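Long-range contacts in cyclase (Streptomyces sp. R1128, PDB 3TFZ), which probably cyclises and aromatises a nascent polyketide chain within a helix-grip pocket, as the aromatase/cyclase of the R1128 polyketide pathway: residues A[95-100]-A[107-112]; A[9-14]-A[149-154]; A[51-56]-A[64-69]; A[23-28]-A[69-74]; A[87-92]-A[136-141]. All blocks are in the same frame, centred on the assembly; numbering follows the deposited sequence.

Interaction 1: A[95-100]-A[107-112]; sequences EWRAFT and QLVLTH
Trp96 and Leu110 form a non-hydrogen-bonded pair in the antiparallel hairpin of strands 89-100 and 105-116, part of the curved sheet of the helix-grip fold. Leu110 CD1 sits over the six-membered ring of Trp96, 3.9 Å from its centroid and 16° off the normal, a CH-pi contact; CD2 reaches CH2 of the same ring. Leu108 CD1 meets the indole obliquely at CE3. Both leucines hold CG anti to the backbone N, and helix 131-164 packs on this face through Val153. On the Arg97, Phe99 and Val109 face, which meets the second subunit, Val109 CG2 touches Phe99 CE2 at the ring edge, 4.0 Å away. Backbone bonds fix the register: Arg97 and Val109 exchange two of 2.8 Å, N to O each way. Glu95 OE1 takes Arg97 NE in a salt bridge, using its anti lone pair and lying near the guanidinium plane. Thr111 CG2 lies over one face of that guanidinium, 3.9 Å from CZ, while Thr111 OG1 accepts the N-H of Glu95, N to OG1 3.0 Å.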
# COMPACT_ATOMS: atom_id res chain seq x y z
N GLU A 95 1.70 -8.82 -9.24
CA GLU A 95 1.74 -7.77 -10.22
C GLU A 95 2.43 -6.55 -9.69
O GLU A 95 2.27 -6.23 -8.54
CB GLU A 95 0.26 -7.37 -10.63
CG GLU A 95 -0.31 -8.39 -11.42
CD GLU A 95 -1.71 -8.05 -12.00
OE1 GLU A 95 -2.33 -6.97 -11.65
OE2 GLU A 95 -2.21 -8.90 -12.79
N TRP A 96 3.12 -5.83 -10.58
CA TRP A 96 3.38 -4.39 -10.40
C TRP A 96 2.30 -3.67 -11.16
O TRP A 96 2.04 -4.07 -12.26
CB TRP A 96 4.68 -3.96 -11.08
CG TRP A 96 5.91 -4.47 -10.47
CD1 TRP A 96 6.60 -5.54 -10.87
CD2 TRP A 96 6.68 -3.89 -9.34
NE1 TRP A 96 7.72 -5.71 -10.08
CE2 TRP A 96 7.83 -4.68 -9.19
CE3 TRP A 96 6.53 -2.75 -8.52
CZ2 TRP A 96 8.86 -4.41 -8.21
CZ3 TRP A 96 7.57 -2.45 -7.52
CH2 TRP A 96 8.70 -3.29 -7.39
N ARG A 97 1.74 -2.59 -10.57
CA ARG A 97 0.76 -1.74 -11.19
C ARG A 97 1.11 -0.27 -10.86
O ARG A 97 1.18 0.10 -9.72
CB ARG A 97 -0.62 -2.02 -10.61
CG ARG A 97 -1.08 -3.55 -10.60
CD ARG A 97 -2.20 -3.74 -9.53
NE ARG A 97 -2.70 -5.11 -9.55
CZ ARG A 97 -3.63 -5.61 -8.75
NH1 ARG A 97 -4.22 -4.85 -7.84
NH2 ARG A 97 -4.01 -6.88 -8.88
N ALA A 98 1.22 0.58 -11.90
CA ALA A 98 1.54 1.98 -11.84
C ALA A 98 0.30 2.75 -12.29
O ALA A 98 -0.08 2.59 -13.39
CB ALA A 98 2.67 2.27 -12.81
N PHE A 99 -0.33 3.59 -11.49
CA PHE A 99 -1.46 4.36 -11.89
C PHE A 99 -1.06 5.85 -12.01
O PHE A 99 -0.32 6.35 -11.19
CB PHE A 99 -2.54 4.21 -10.87
CG PHE A 99 -3.02 2.76 -10.67
CD1 PHE A 99 -4.11 2.30 -11.34
CD2 PHE A 99 -2.49 1.95 -9.66
CE1 PHE A 99 -4.54 1.02 -11.15
CE2 PHE A 99 -2.92 0.76 -9.45
CZ PHE A 99 -4.00 0.27 -10.21
N THR A 100 -1.47 6.52 -13.10
CA THR A 100 -1.48 7.96 -13.16
C THR A 100 -2.34 8.55 -12.02
O THR A 100 -3.61 8.27 -11.94
CB THR A 100 -2.09 8.39 -14.51
OG1 THR A 100 -1.16 8.01 -15.53
CG2 THR A 100 -2.24 9.81 -14.55
N GLN A 107 0.79 6.46 -8.58
CA GLN A 107 0.61 5.49 -7.50
C GLN A 107 1.28 4.15 -7.95
O GLN A 107 0.96 3.60 -9.02
CB GLN A 107 -0.88 5.27 -7.28
CG GLN A 107 -1.28 4.52 -5.97
CD GLN A 107 -1.11 5.39 -4.78
OE1 GLN A 107 -1.69 6.47 -4.66
NE2 GLN A 107 -0.29 4.94 -3.85
N LEU A 108 2.16 3.62 -7.10
CA LEU A 108 2.91 2.40 -7.42
C LEU A 108 2.46 1.24 -6.47
O LEU A 108 2.53 1.34 -5.25
CB LEU A 108 4.47 2.64 -7.36
CG LEU A 108 5.29 1.38 -7.75
CD1 LEU A 108 5.05 0.92 -9.26
CD2 LEU A 108 6.77 1.63 -7.57
N VAL A 109 2.01 0.15 -7.07
CA VAL A 109 1.57 -1.01 -6.38
C VAL A 109 2.32 -2.31 -6.76
O VAL A 109 2.59 -2.60 -7.92
CB VAL A 109 0.03 -1.22 -6.60
CG1 VAL A 109 -0.50 -2.45 -5.77
CG2 VAL A 109 -0.72 0.05 -6.18
N LEU A 110 2.59 -3.10 -5.71
CA LEU A 110 3.25 -4.40 -5.80
C LEU A 110 2.37 -5.40 -4.93
O LEU A 110 2.15 -5.13 -3.77
CB LEU A 110 4.69 -4.33 -5.29
CG LEU A 110 5.44 -5.65 -5.28
CD1 LEU A 110 5.44 -6.30 -6.65
CD2 LEU A 110 6.87 -5.44 -4.83
N THR A 111 1.89 -6.49 -5.59
CA THR A 111 1.13 -7.59 -4.97
C THR A 111 1.98 -8.84 -4.94
O THR A 111 2.98 -9.00 -5.68
CB THR A 111 -0.28 -7.93 -5.62
OG1 THR A 111 -0.07 -8.57 -6.83
CG2 THR A 111 -1.16 -6.70 -5.94
N HIS A 112 1.61 -9.71 -3.99
CA HIS A 112 2.25 -11.03 -3.84
C HIS A 112 1.22 -12.05 -3.56
O HIS A 112 0.48 -11.86 -2.63
CB HIS A 112 3.25 -11.08 -2.68
CG HIS A 112 4.48 -10.29 -2.94
ND1 HIS A 112 4.58 -8.94 -2.67
CD2 HIS A 112 5.70 -10.67 -3.39
CE1 HIS A 112 5.79 -8.51 -2.98
NE2 HIS A 112 6.51 -9.54 -3.38

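Interaction 2: A[9-14]-A[149-154]; sequences HTVTVA and DLNAVL
The long C-terminal helix gripped by the curved sheet defines the helix-grip fold, and here residues 149-154 of that helix run along edge strand 9-13, their axes 8.7 Å apart at closest and only 14° from parallel. Leu150, with CG anti to its carbonyl carbon, sends CD1 against the strand backbone and the root of His9, 3.4 Å from His9 CB. The imidazole itself leads away from residues 149-154, and its NE2 bonds to Glu143, about two turns before Leu150 on the same helix. Val11 points toward the helix and divides its methyls. CG1 reaches Leu154 CD2 at 3.7 Å and also lies near the carbonyl of Leu150; CG2 faces Asn151 OD1, 3.7 Å away, which approaches at about a right angle. Leu154 reaches the strand backbone, its CD2 3.3 Å from Thr12 O, while its CB meets Val13 CG2 at 3.9 Å as the two side chains slide past each other in opposite directions. Thr10 and Thr12 point away from the helix: Thr10 OG1 bonds to Leu108 O within the sheet, and Thr12 OG1 to Arg97 of the second subunit. No hydrogen bond joins residues 9-14 to 149-154, so between them the hold is van der Waals packing; the helix adds polar ties further along, Glu143 to His9 and Glu158 to Ala14 N.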
# COMPACT_ATOMS: atom_id res chain seq x y z
N HIS A 9 1.06 -3.78 -1.33
CA HIS A 9 1.76 -2.64 -0.68
C HIS A 9 1.80 -1.53 -1.72
O HIS A 9 1.75 -1.84 -2.90
CB HIS A 9 3.18 -2.97 -0.22
CG HIS A 9 3.25 -3.97 0.89
ND1 HIS A 9 3.02 -5.33 0.70
CD2 HIS A 9 3.55 -3.83 2.20
CE1 HIS A 9 3.19 -5.97 1.84
NE2 HIS A 9 3.51 -5.09 2.77
N THR A 10 1.94 -0.27 -1.28
CA THR A 10 1.94 0.83 -2.23
C THR A 10 2.81 1.97 -1.72
O THR A 10 3.04 2.06 -0.50
CB THR A 10 0.45 1.29 -2.62
OG1 THR A 10 0.46 2.14 -3.73
CG2 THR A 10 -0.38 1.93 -1.43
N VAL A 11 3.20 2.83 -2.66
CA VAL A 11 3.95 4.10 -2.47
C VAL A 11 3.52 5.04 -3.62
O VAL A 11 3.05 4.55 -4.67
CB VAL A 11 5.42 3.65 -2.49
CG1 VAL A 11 6.22 3.61 -3.87
CG2 VAL A 11 6.10 3.54 -1.09
N THR A 12 3.58 6.36 -3.37
CA THR A 12 3.24 7.43 -4.29
C THR A 12 4.56 7.88 -4.78
O THR A 12 5.39 8.28 -3.97
CB THR A 12 2.49 8.57 -3.55
OG1 THR A 12 1.22 8.11 -3.14
CG2 THR A 12 2.18 9.70 -4.47
N VAL A 13 4.81 7.83 -6.10
CA VAL A 13 6.12 8.23 -6.70
C VAL A 13 6.04 9.65 -7.29
O VAL A 13 5.11 9.98 -8.07
CB VAL A 13 6.58 7.24 -7.76
CG1 VAL A 13 8.07 7.55 -8.32
CG2 VAL A 13 6.55 5.78 -7.15
N ALA A 14 6.96 10.55 -6.88
CA ALA A 14 6.86 11.90 -7.43
C ALA A 14 7.53 11.87 -8.82
O ALA A 14 8.58 12.45 -8.99
CB ALA A 14 7.54 12.94 -6.48
N ASP A 149 11.66 -3.03 -2.34
CA ASP A 149 11.50 -2.99 -3.79
C ASP A 149 10.74 -1.74 -4.25
O ASP A 149 11.11 -1.07 -5.22
CB ASP A 149 10.75 -4.30 -4.28
CG ASP A 149 11.68 -5.57 -4.39
OD1 ASP A 149 12.93 -5.49 -4.14
OD2 ASP A 149 11.12 -6.67 -4.72
N LEU A 150 9.57 -1.54 -3.66
CA LEU A 150 8.78 -0.31 -3.85
C LEU A 150 9.63 0.94 -3.70
O LEU A 150 9.52 1.77 -4.55
CB LEU A 150 7.57 -0.28 -2.88
CG LEU A 150 6.32 -1.10 -3.27
CD1 LEU A 150 5.30 -1.19 -2.13
CD2 LEU A 150 5.58 -0.57 -4.56
N ASN A 151 10.35 1.12 -2.58
CA ASN A 151 11.27 2.24 -2.30
C ASN A 151 12.49 2.36 -3.32
O ASN A 151 12.92 3.45 -3.68
CB ASN A 151 11.77 2.21 -0.84
CG ASN A 151 10.64 2.52 0.19
OD1 ASN A 151 9.67 3.30 -0.04
ND2 ASN A 151 10.81 1.95 1.38
N ALA A 152 13.02 1.23 -3.76
CA ALA A 152 14.08 1.15 -4.80
C ALA A 152 13.53 1.83 -6.05
O ALA A 152 14.19 2.70 -6.63
CB ALA A 152 14.41 -0.27 -5.09
N VAL A 153 12.30 1.45 -6.44
CA VAL A 153 11.74 1.91 -7.69
C VAL A 153 11.44 3.43 -7.63
O VAL A 153 11.71 4.17 -8.57
CB VAL A 153 10.49 1.10 -8.15
CG1 VAL A 153 9.89 1.74 -9.45
CG2 VAL A 153 10.84 -0.30 -8.43
N LEU A 154 10.87 3.87 -6.50
CA LEU A 154 10.55 5.25 -6.24
C LEU A 154 11.78 6.13 -6.23
O LEU A 154 11.78 7.15 -6.92
CB LEU A 154 9.76 5.33 -4.93
CG LEU A 154 9.63 6.38 -3.78
CD1 LEU A 154 10.69 7.56 -3.56
CD2 LEU A 154 8.21 6.73 -3.36

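Interaction 3: A[51-56]-A[64-69]; sequences VVRLHV and TWTSRR
Trp65 lays its indole across Leu54 and Val56 of the neighbouring strand, its CG in the crowded position between backbone N and carbonyl carbon (chi1 61°). Val56 CG2 meets the benzo ring obliquely, 3.5 Å from CZ2, and Leu54 CD1 approaches the pyrrole part, 3.5 Å from NE1. The same leucine methyl also touches Ser67 OG, so Leu54 fills the step between tryptophan and serine. On the opposite face of the hairpin Arg53 starts with CG anti to the backbone N and then bends at chi2 and chi3, which brings the edge of its guanidinium to Thr64. NE donates to Thr64 OG1 at 2.8 Å, almost straight at 173° and near the guanidinium plane; a second bond from NH2 is weak. Thr64 OG1 also stands over one face of the His55 imidazole, offset toward the rim. Further along, Val51 CG2 covers one face of the Arg68 guanidinium, 4.0 Å from NH2. Paired backbone bonds tie Val52 to Ser67 and Leu54 to Trp65, that from Leu54 N meeting Trp65 O at 2.8 Å nearly along the C=O axis. Trp65 NE1 and Ser67 OG both bond a bound cyclohexylpropylsulfonic acid, probably from the crystallisation liquor. The sheet face of Leu54, Trp65 and Ser67 is largely apolar, with an indole N-H and a hydroxyl set into it, consistent with the wall of a pocket for a polyketide chain.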
# COMPACT_ATOMS: atom_id res chain seq x y z
N VAL A 51 11.94 -13.76 -19.35
CA VAL A 51 12.21 -14.74 -18.33
C VAL A 51 13.59 -14.43 -17.77
O VAL A 51 14.61 -14.28 -18.50
CB VAL A 51 12.10 -16.23 -18.84
CG1 VAL A 51 12.31 -17.25 -17.69
CG2 VAL A 51 10.77 -16.49 -19.51
N VAL A 52 13.67 -14.45 -16.46
CA VAL A 52 14.80 -13.77 -15.83
C VAL A 52 15.27 -14.55 -14.61
O VAL A 52 14.50 -14.90 -13.73
CB VAL A 52 14.46 -12.19 -15.58
CG1 VAL A 52 14.18 -11.93 -14.19
CG2 VAL A 52 15.56 -11.33 -15.92
N ARG A 53 16.56 -14.81 -14.59
CA ARG A 53 17.21 -15.38 -13.43
C ARG A 53 17.78 -14.31 -12.44
O ARG A 53 18.43 -13.41 -12.86
CB ARG A 53 18.28 -16.33 -13.92
CG ARG A 53 19.17 -16.81 -12.88
CD ARG A 53 18.35 -17.22 -11.77
NE ARG A 53 18.92 -18.36 -11.05
CZ ARG A 53 19.25 -19.51 -11.62
NH1 ARG A 53 19.20 -19.57 -12.94
NH2 ARG A 53 19.70 -20.53 -10.86
N LEU A 54 17.46 -14.41 -11.15
CA LEU A 54 17.77 -13.36 -10.15
C LEU A 54 18.52 -13.93 -8.97
O LEU A 54 18.12 -14.90 -8.40
CB LEU A 54 16.48 -12.67 -9.69
CG LEU A 54 15.74 -11.79 -10.74
CD1 LEU A 54 14.23 -11.79 -10.63
CD2 LEU A 54 16.25 -10.37 -10.66
N HIS A 55 19.59 -13.28 -8.57
CA HIS A 55 20.33 -13.53 -7.27
C HIS A 55 20.03 -12.35 -6.35
O HIS A 55 20.33 -11.23 -6.69
CB HIS A 55 21.89 -13.75 -7.47
CG HIS A 55 22.21 -14.88 -8.40
ND1 HIS A 55 21.86 -14.87 -9.74
CD2 HIS A 55 22.72 -16.11 -8.15
CE1 HIS A 55 22.18 -16.04 -10.28
NE2 HIS A 55 22.73 -16.80 -9.34
N VAL A 56 19.44 -12.66 -5.19
CA VAL A 56 18.86 -11.69 -4.25
C VAL A 56 19.21 -12.13 -2.82
O VAL A 56 18.82 -13.23 -2.42
CB VAL A 56 17.33 -11.54 -4.39
CG1 VAL A 56 16.76 -10.46 -3.42
CG2 VAL A 56 16.90 -11.27 -5.91
N THR A 64 18.25 -17.66 -5.01
CA THR A 64 18.20 -17.69 -6.42
C THR A 64 16.76 -18.03 -6.84
O THR A 64 16.15 -18.91 -6.28
CB THR A 64 19.32 -18.58 -6.99
OG1 THR A 64 19.50 -18.22 -8.33
CG2 THR A 64 18.93 -20.01 -7.00
N TRP A 65 16.20 -17.29 -7.80
CA TRP A 65 14.96 -17.70 -8.42
C TRP A 65 14.89 -17.21 -9.85
O TRP A 65 15.70 -16.39 -10.33
CB TRP A 65 13.70 -17.26 -7.60
CG TRP A 65 13.55 -15.81 -7.42
CD1 TRP A 65 13.18 -14.89 -8.38
CD2 TRP A 65 13.84 -15.05 -6.22
NE1 TRP A 65 13.22 -13.60 -7.85
CE2 TRP A 65 13.62 -13.66 -6.54
CE3 TRP A 65 14.26 -15.40 -4.91
CZ2 TRP A 65 13.71 -12.64 -5.58
CZ3 TRP A 65 14.41 -14.37 -3.96
CH2 TRP A 65 14.12 -13.01 -4.30
N THR A 66 13.88 -17.73 -10.54
CA THR A 66 13.58 -17.48 -11.93
C THR A 66 12.13 -16.99 -12.06
O THR A 66 11.27 -17.70 -11.64
CB THR A 66 13.74 -18.79 -12.72
OG1 THR A 66 15.12 -19.01 -12.93
CG2 THR A 66 13.09 -18.71 -14.08
N SER A 67 11.88 -15.82 -12.65
CA SER A 67 10.51 -15.45 -12.96
C SER A 67 10.23 -15.16 -14.37
O SER A 67 11.10 -14.63 -15.12
CB SER A 67 10.02 -14.22 -12.19
OG SER A 67 11.04 -13.31 -12.32
N ARG A 68 8.98 -15.49 -14.72
CA ARG A 68 8.39 -15.07 -15.99
C ARG A 68 7.65 -13.79 -15.73
O ARG A 68 6.73 -13.74 -14.91
CB ARG A 68 7.51 -16.12 -16.59
CG ARG A 68 6.95 -15.63 -17.97
CD ARG A 68 5.89 -16.60 -18.58
NE ARG A 68 6.65 -17.59 -19.36
CZ ARG A 68 6.95 -17.42 -20.65
NH1 ARG A 68 6.48 -16.34 -21.31
NH2 ARG A 68 7.69 -18.34 -21.30
N ARG A 69 8.15 -12.71 -16.37
CA ARG A 69 7.47 -11.35 -16.35
C ARG A 69 6.72 -11.10 -17.62
O ARG A 69 7.32 -11.16 -18.71
CB ARG A 69 8.47 -10.21 -16.14
CG ARG A 69 9.27 -10.38 -14.77
CD ARG A 69 10.67 -9.75 -14.82
NE ARG A 69 10.84 -8.43 -15.57
CZ ARG A 69 10.64 -7.22 -15.04
NH1 ARG A 69 10.26 -7.10 -13.76
NH2 ARG A 69 10.83 -6.13 -15.79

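Interaction 4: A[23-28]-A[69-74]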
# COMPACT_ATOMS: atom_id res chain seq x y z
N VAL A 23 11.51 2.40 -15.61
CA VAL A 23 12.31 1.83 -14.57
C VAL A 23 11.84 0.33 -14.30
O VAL A 23 12.67 -0.60 -14.18
CB VAL A 23 12.22 2.72 -13.30
CG1 VAL A 23 12.77 2.08 -12.02
CG2 VAL A 23 12.86 4.13 -13.56
N LEU A 24 10.53 0.10 -14.20
CA LEU A 24 10.05 -1.23 -14.01
C LEU A 24 10.43 -2.16 -15.13
O LEU A 24 10.86 -3.25 -14.81
CB LEU A 24 8.47 -1.27 -13.82
CG LEU A 24 7.86 -0.57 -12.60
CD1 LEU A 24 6.40 -0.53 -12.72
CD2 LEU A 24 8.31 -1.28 -11.36
N ALA A 25 10.19 -1.76 -16.42
CA ALA A 25 10.46 -2.58 -17.61
C ALA A 25 11.94 -3.01 -17.80
O ALA A 25 12.21 -4.07 -18.47
CB ALA A 25 9.93 -1.97 -18.94
N ASP A 26 12.90 -2.20 -17.32
CA ASP A 26 14.32 -2.50 -17.67
C ASP A 26 14.94 -3.41 -16.59
O ASP A 26 15.71 -2.92 -15.73
CB ASP A 26 15.01 -1.13 -17.81
CG ASP A 26 16.52 -1.20 -18.21
OD1 ASP A 26 17.00 -2.26 -18.70
OD2 ASP A 26 17.24 -0.16 -17.94
N VAL A 27 14.58 -4.71 -16.59
CA VAL A 27 15.18 -5.61 -15.63
C VAL A 27 16.75 -5.65 -15.64
O VAL A 27 17.34 -6.00 -14.63
CB VAL A 27 14.82 -7.07 -15.78
CG1 VAL A 27 13.94 -7.62 -14.72
CG2 VAL A 27 14.62 -7.51 -17.18
N LEU A 28 17.41 -5.42 -16.78
CA LEU A 28 18.88 -5.28 -16.79
C LEU A 28 19.37 -4.22 -15.75
O LEU A 28 20.46 -4.35 -15.26
CB LEU A 28 19.38 -4.88 -18.16
CG LEU A 28 20.00 -5.75 -19.29
CD1 LEU A 28 20.10 -7.23 -19.00
CD2 LEU A 28 19.47 -5.41 -20.72
N ARG A 69 8.15 -12.71 -16.37
CA ARG A 69 7.47 -11.35 -16.35
C ARG A 69 6.72 -11.10 -17.62
O ARG A 69 7.32 -11.16 -18.71
CB ARG A 69 8.47 -10.21 -16.14
CG ARG A 69 9.27 -10.38 -14.77
CD ARG A 69 10.67 -9.75 -14.82
NE ARG A 69 10.84 -8.43 -15.57
CZ ARG A 69 10.64 -7.22 -15.04
NH1 ARG A 69 10.26 -7.10 -13.76
NH2 ARG A 69 10.83 -6.13 -15.79
N ASP A 70 5.41 -10.86 -17.51
CA ASP A 70 4.60 -10.55 -18.65
C ASP A 70 4.40 -9.07 -18.60
O ASP A 70 3.77 -8.60 -17.67
CB ASP A 70 3.27 -11.31 -18.61
CG ASP A 70 3.48 -12.88 -18.89
OD1 ASP A 70 4.21 -13.23 -19.89
OD2 ASP A 70 2.97 -13.77 -18.11
N LEU A 71 4.95 -8.32 -19.54
CA LEU A 71 4.96 -6.87 -19.44
C LEU A 71 3.85 -6.26 -20.32
O LEU A 71 3.71 -6.64 -21.47
CB LEU A 71 6.34 -6.29 -19.86
CG LEU A 71 7.62 -6.49 -18.96
CD1 LEU A 71 8.30 -7.82 -19.25
CD2 LEU A 71 8.59 -5.34 -19.24
N ASP A 72 3.08 -5.32 -19.78
CA ASP A 72 1.91 -4.78 -20.49
C ASP A 72 1.93 -3.27 -20.28
O ASP A 72 1.35 -2.74 -19.30
CB ASP A 72 0.64 -5.38 -19.86
CG ASP A 72 -0.62 -5.05 -20.62
OD1 ASP A 72 -1.58 -5.82 -20.52
OD2 ASP A 72 -0.67 -4.04 -21.32
N PRO A 73 2.71 -2.58 -21.12
CA PRO A 73 2.87 -1.14 -20.96
C PRO A 73 1.56 -0.36 -21.15
O PRO A 73 1.40 0.72 -20.59
CB PRO A 73 3.89 -0.79 -22.05
CG PRO A 73 3.90 -1.95 -23.02
CD PRO A 73 3.54 -3.14 -22.24
N ALA A 74 0.59 -0.89 -21.89
CA ALA A 74 -0.61 -0.10 -22.18
C ALA A 74 -1.44 -0.16 -20.89
O ALA A 74 -2.04 0.84 -20.46
CB ALA A 74 -1.36 -0.64 -23.39
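One hydrogen bond links the two segments: Arg69 NH2 donates to Leu24 O at 3.0 Å and 165°. The carbonyl receives it in its plane and on a lone pair, and lies only 8° out of the guanidinium plane. A bend at chi3 (38°) turns the end of the arginine toward the last turn of helix 17-25. NE and NH1 also have partners outside the segments: Gln50 OE1 and the hydroxyl of Tyr30, which also bonds to Leu24 O. The planar group is thus held at several points of its edge. Packing against its face comes from Val27, whose CG1 sits above the centre of the guanidinium, 3.3 Å from CZ, the two side chains meeting tip to tip. A separate apolar contact joins Leu71 CD2 to Ala25 CB at 3.6 Å, beside the arginine on the same strand. An alanine in place of Arg69 would remove the guanidinium and would probably loosen the tie between the helix end and the strand, leaving Leu24 O without this donor and Val27 without the flat surface it rests on. An inverse gamma turn at Asp26 separates Leu24 and Ala25 from Val27. Helix 17-25 packed on the strands of a curved antiparallel sheet is a feature of the Bet v 1-like fold, and the buried arginine here joins the two.

Interaction 5: A[87-92]-A[136-141]; sequences PIVGHM and EMLEAV
Leu138 leaves helix 131-164 pointing toward residues 87-92, and its atoms meet them in order. CB lies 3.9 Å from Ile88 CD1, and CG is nearer to the same methyl at 3.7 Å, so the isoleucine tip runs alongside the base of the leucine, the two side chains sliding past each other in opposite directions. Beyond the branch CD2 carries the contact. It meets Val89 CG2 at 3.8 Å, crossing that side chain at about a right angle, and reaches Met92 CE tip to tip at 4.0 Å. Met92, close to the bound sulfonic acid that probably comes from the crystallisation liquor, is bent at both chi2 and chi3, which turns its methyl toward the helix. From Ile88, CD1 also touches Met137 CG, 3.9 Å away. Gly90 and His91 form a classic beta bulge opposite Val115 of strand 105-116, where the chain turns a corner. Phe114 of that strand touches both Leu138 and Met92. An alanine at Leu138 would lack CG and both delta methyls, and would probably lose the contacts with Val89 and Met92 and thin those with Ile88. The contact packs the N-terminal part of the long helix of the helix-grip fold on the start of strand 89-100. No hydrogen bond crosses it: three side chains, two aliphatic and one thioether, meet Leu138, and Met137 adds a touch on Ile88, so the hold probably rests on dispersion and on the partial burial of these groups.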
# COMPACT_ATOMS: atom_id res chain seq x y z
N PRO A 87 14.01 -22.45 -1.54
CA PRO A 87 13.54 -23.76 -0.90
C PRO A 87 12.24 -23.73 -0.05
O PRO A 87 11.50 -24.68 -0.09
CB PRO A 87 14.73 -24.26 -0.06
CG PRO A 87 15.95 -23.57 -0.77
CD PRO A 87 15.45 -22.21 -1.35
N ILE A 88 11.95 -22.68 0.68
CA ILE A 88 10.79 -22.66 1.56
C ILE A 88 9.55 -22.20 0.78
O ILE A 88 8.44 -22.17 1.32
CB ILE A 88 11.03 -21.79 2.82
CG1 ILE A 88 11.24 -20.31 2.38
CG2 ILE A 88 12.25 -22.40 3.65
CD1 ILE A 88 10.49 -19.23 3.27
N VAL A 89 9.73 -21.89 -0.51
CA VAL A 89 8.62 -21.23 -1.26
C VAL A 89 8.01 -22.23 -2.15
O VAL A 89 8.74 -22.97 -2.84
CB VAL A 89 9.10 -19.98 -2.11
CG1 VAL A 89 8.02 -19.51 -3.13
CG2 VAL A 89 9.53 -18.91 -1.23
N GLY A 90 6.68 -22.29 -2.13
CA GLY A 90 6.00 -23.32 -2.92
C GLY A 90 5.43 -22.59 -4.08
O GLY A 90 5.50 -23.07 -5.21
N HIS A 91 4.91 -21.36 -3.87
CA HIS A 91 4.40 -20.59 -5.03
C HIS A 91 4.61 -19.14 -4.80
O HIS A 91 4.55 -18.72 -3.66
CB HIS A 91 2.93 -20.95 -5.31
CG HIS A 91 2.77 -22.38 -5.84
ND1 HIS A 91 2.52 -23.47 -5.01
CD2 HIS A 91 2.84 -22.88 -7.11
CE1 HIS A 91 2.41 -24.56 -5.76
NE2 HIS A 91 2.60 -24.23 -7.03
N MET A 92 4.81 -18.37 -5.89
CA MET A 92 5.08 -16.94 -5.78
C MET A 92 4.77 -16.19 -7.08
O MET A 92 5.51 -16.34 -8.08
CB MET A 92 6.55 -16.65 -5.37
CG MET A 92 6.84 -15.13 -5.17
SD MET A 92 6.15 -14.49 -3.68
CE MET A 92 7.01 -15.50 -2.43
N GLU A 136 6.06 -18.35 8.81
CA GLU A 136 6.43 -17.23 9.61
C GLU A 136 7.61 -16.57 8.94
O GLU A 136 7.60 -15.38 8.80
CB GLU A 136 6.76 -17.74 11.01
CG GLU A 136 7.34 -16.74 11.89
CD GLU A 136 6.24 -16.03 12.65
OE1 GLU A 136 5.24 -16.74 12.81
OE2 GLU A 136 6.38 -14.84 13.08
N MET A 137 8.61 -17.34 8.52
CA MET A 137 9.75 -16.80 7.81
C MET A 137 9.40 -16.14 6.43
O MET A 137 9.92 -15.08 6.07
CB MET A 137 10.77 -17.93 7.59
CG MET A 137 11.80 -17.53 6.58
SD MET A 137 13.26 -18.52 6.47
CE MET A 137 14.03 -17.64 5.05
N LEU A 138 8.54 -16.80 5.65
CA LEU A 138 8.03 -16.24 4.38
C LEU A 138 7.21 -14.99 4.55
O LEU A 138 7.39 -14.12 3.79
CB LEU A 138 7.18 -17.25 3.61
CG LEU A 138 7.39 -17.50 2.09
CD1 LEU A 138 6.16 -17.89 1.43
CD2 LEU A 138 8.11 -16.50 1.28
N GLU A 139 6.31 -14.88 5.52
CA GLU A 139 5.69 -13.53 5.73
C GLU A 139 6.72 -12.42 5.95
O GLU A 139 6.51 -11.34 5.39
CB GLU A 139 4.73 -13.40 6.94
CG GLU A 139 3.65 -14.34 7.00
CD GLU A 139 2.40 -14.03 6.22
OE1 GLU A 139 1.99 -12.82 6.01
OE2 GLU A 139 1.76 -15.07 5.89
N ALA A 140 7.77 -12.69 6.77
CA ALA A 140 8.74 -11.68 7.15
C ALA A 140 9.51 -11.17 5.92
O ALA A 140 9.84 -9.98 5.81
CB ALA A 140 9.70 -12.17 8.24
N VAL A 141 9.73 -12.07 4.99
CA VAL A 141 10.67 -11.90 3.90
C VAL A 141 9.86 -11.20 2.75
O VAL A 141 10.33 -10.29 2.08
CB VAL A 141 11.20 -13.35 3.49
CG1 VAL A 141 11.25 -13.49 1.91
CG2 VAL A 141 12.51 -13.76 4.31

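Interactions 1 and 4 are buried, while 2, 3 and 5 are only partly so. Interactions 1 and 3 are both hairpins of the one sheet, rich in backbone bonds, on opposite sides of the chain's centre; the other three set helical segments against the sheet or the loop leading into it. Interactions 2 and 5 use the same long helix about 22 Å apart between centres, and both bind through apolar groups without a cross-segment hydrogen bond. Interaction 4 differs in resting on an arginine, Arg69, shared with interaction 3. Leu24 of interaction 4 packs on Trp96 and Leu108 of interaction 1 and on Val153 of the 149-154 helix segment. Interactions 1 and 2 also touch the second subunit.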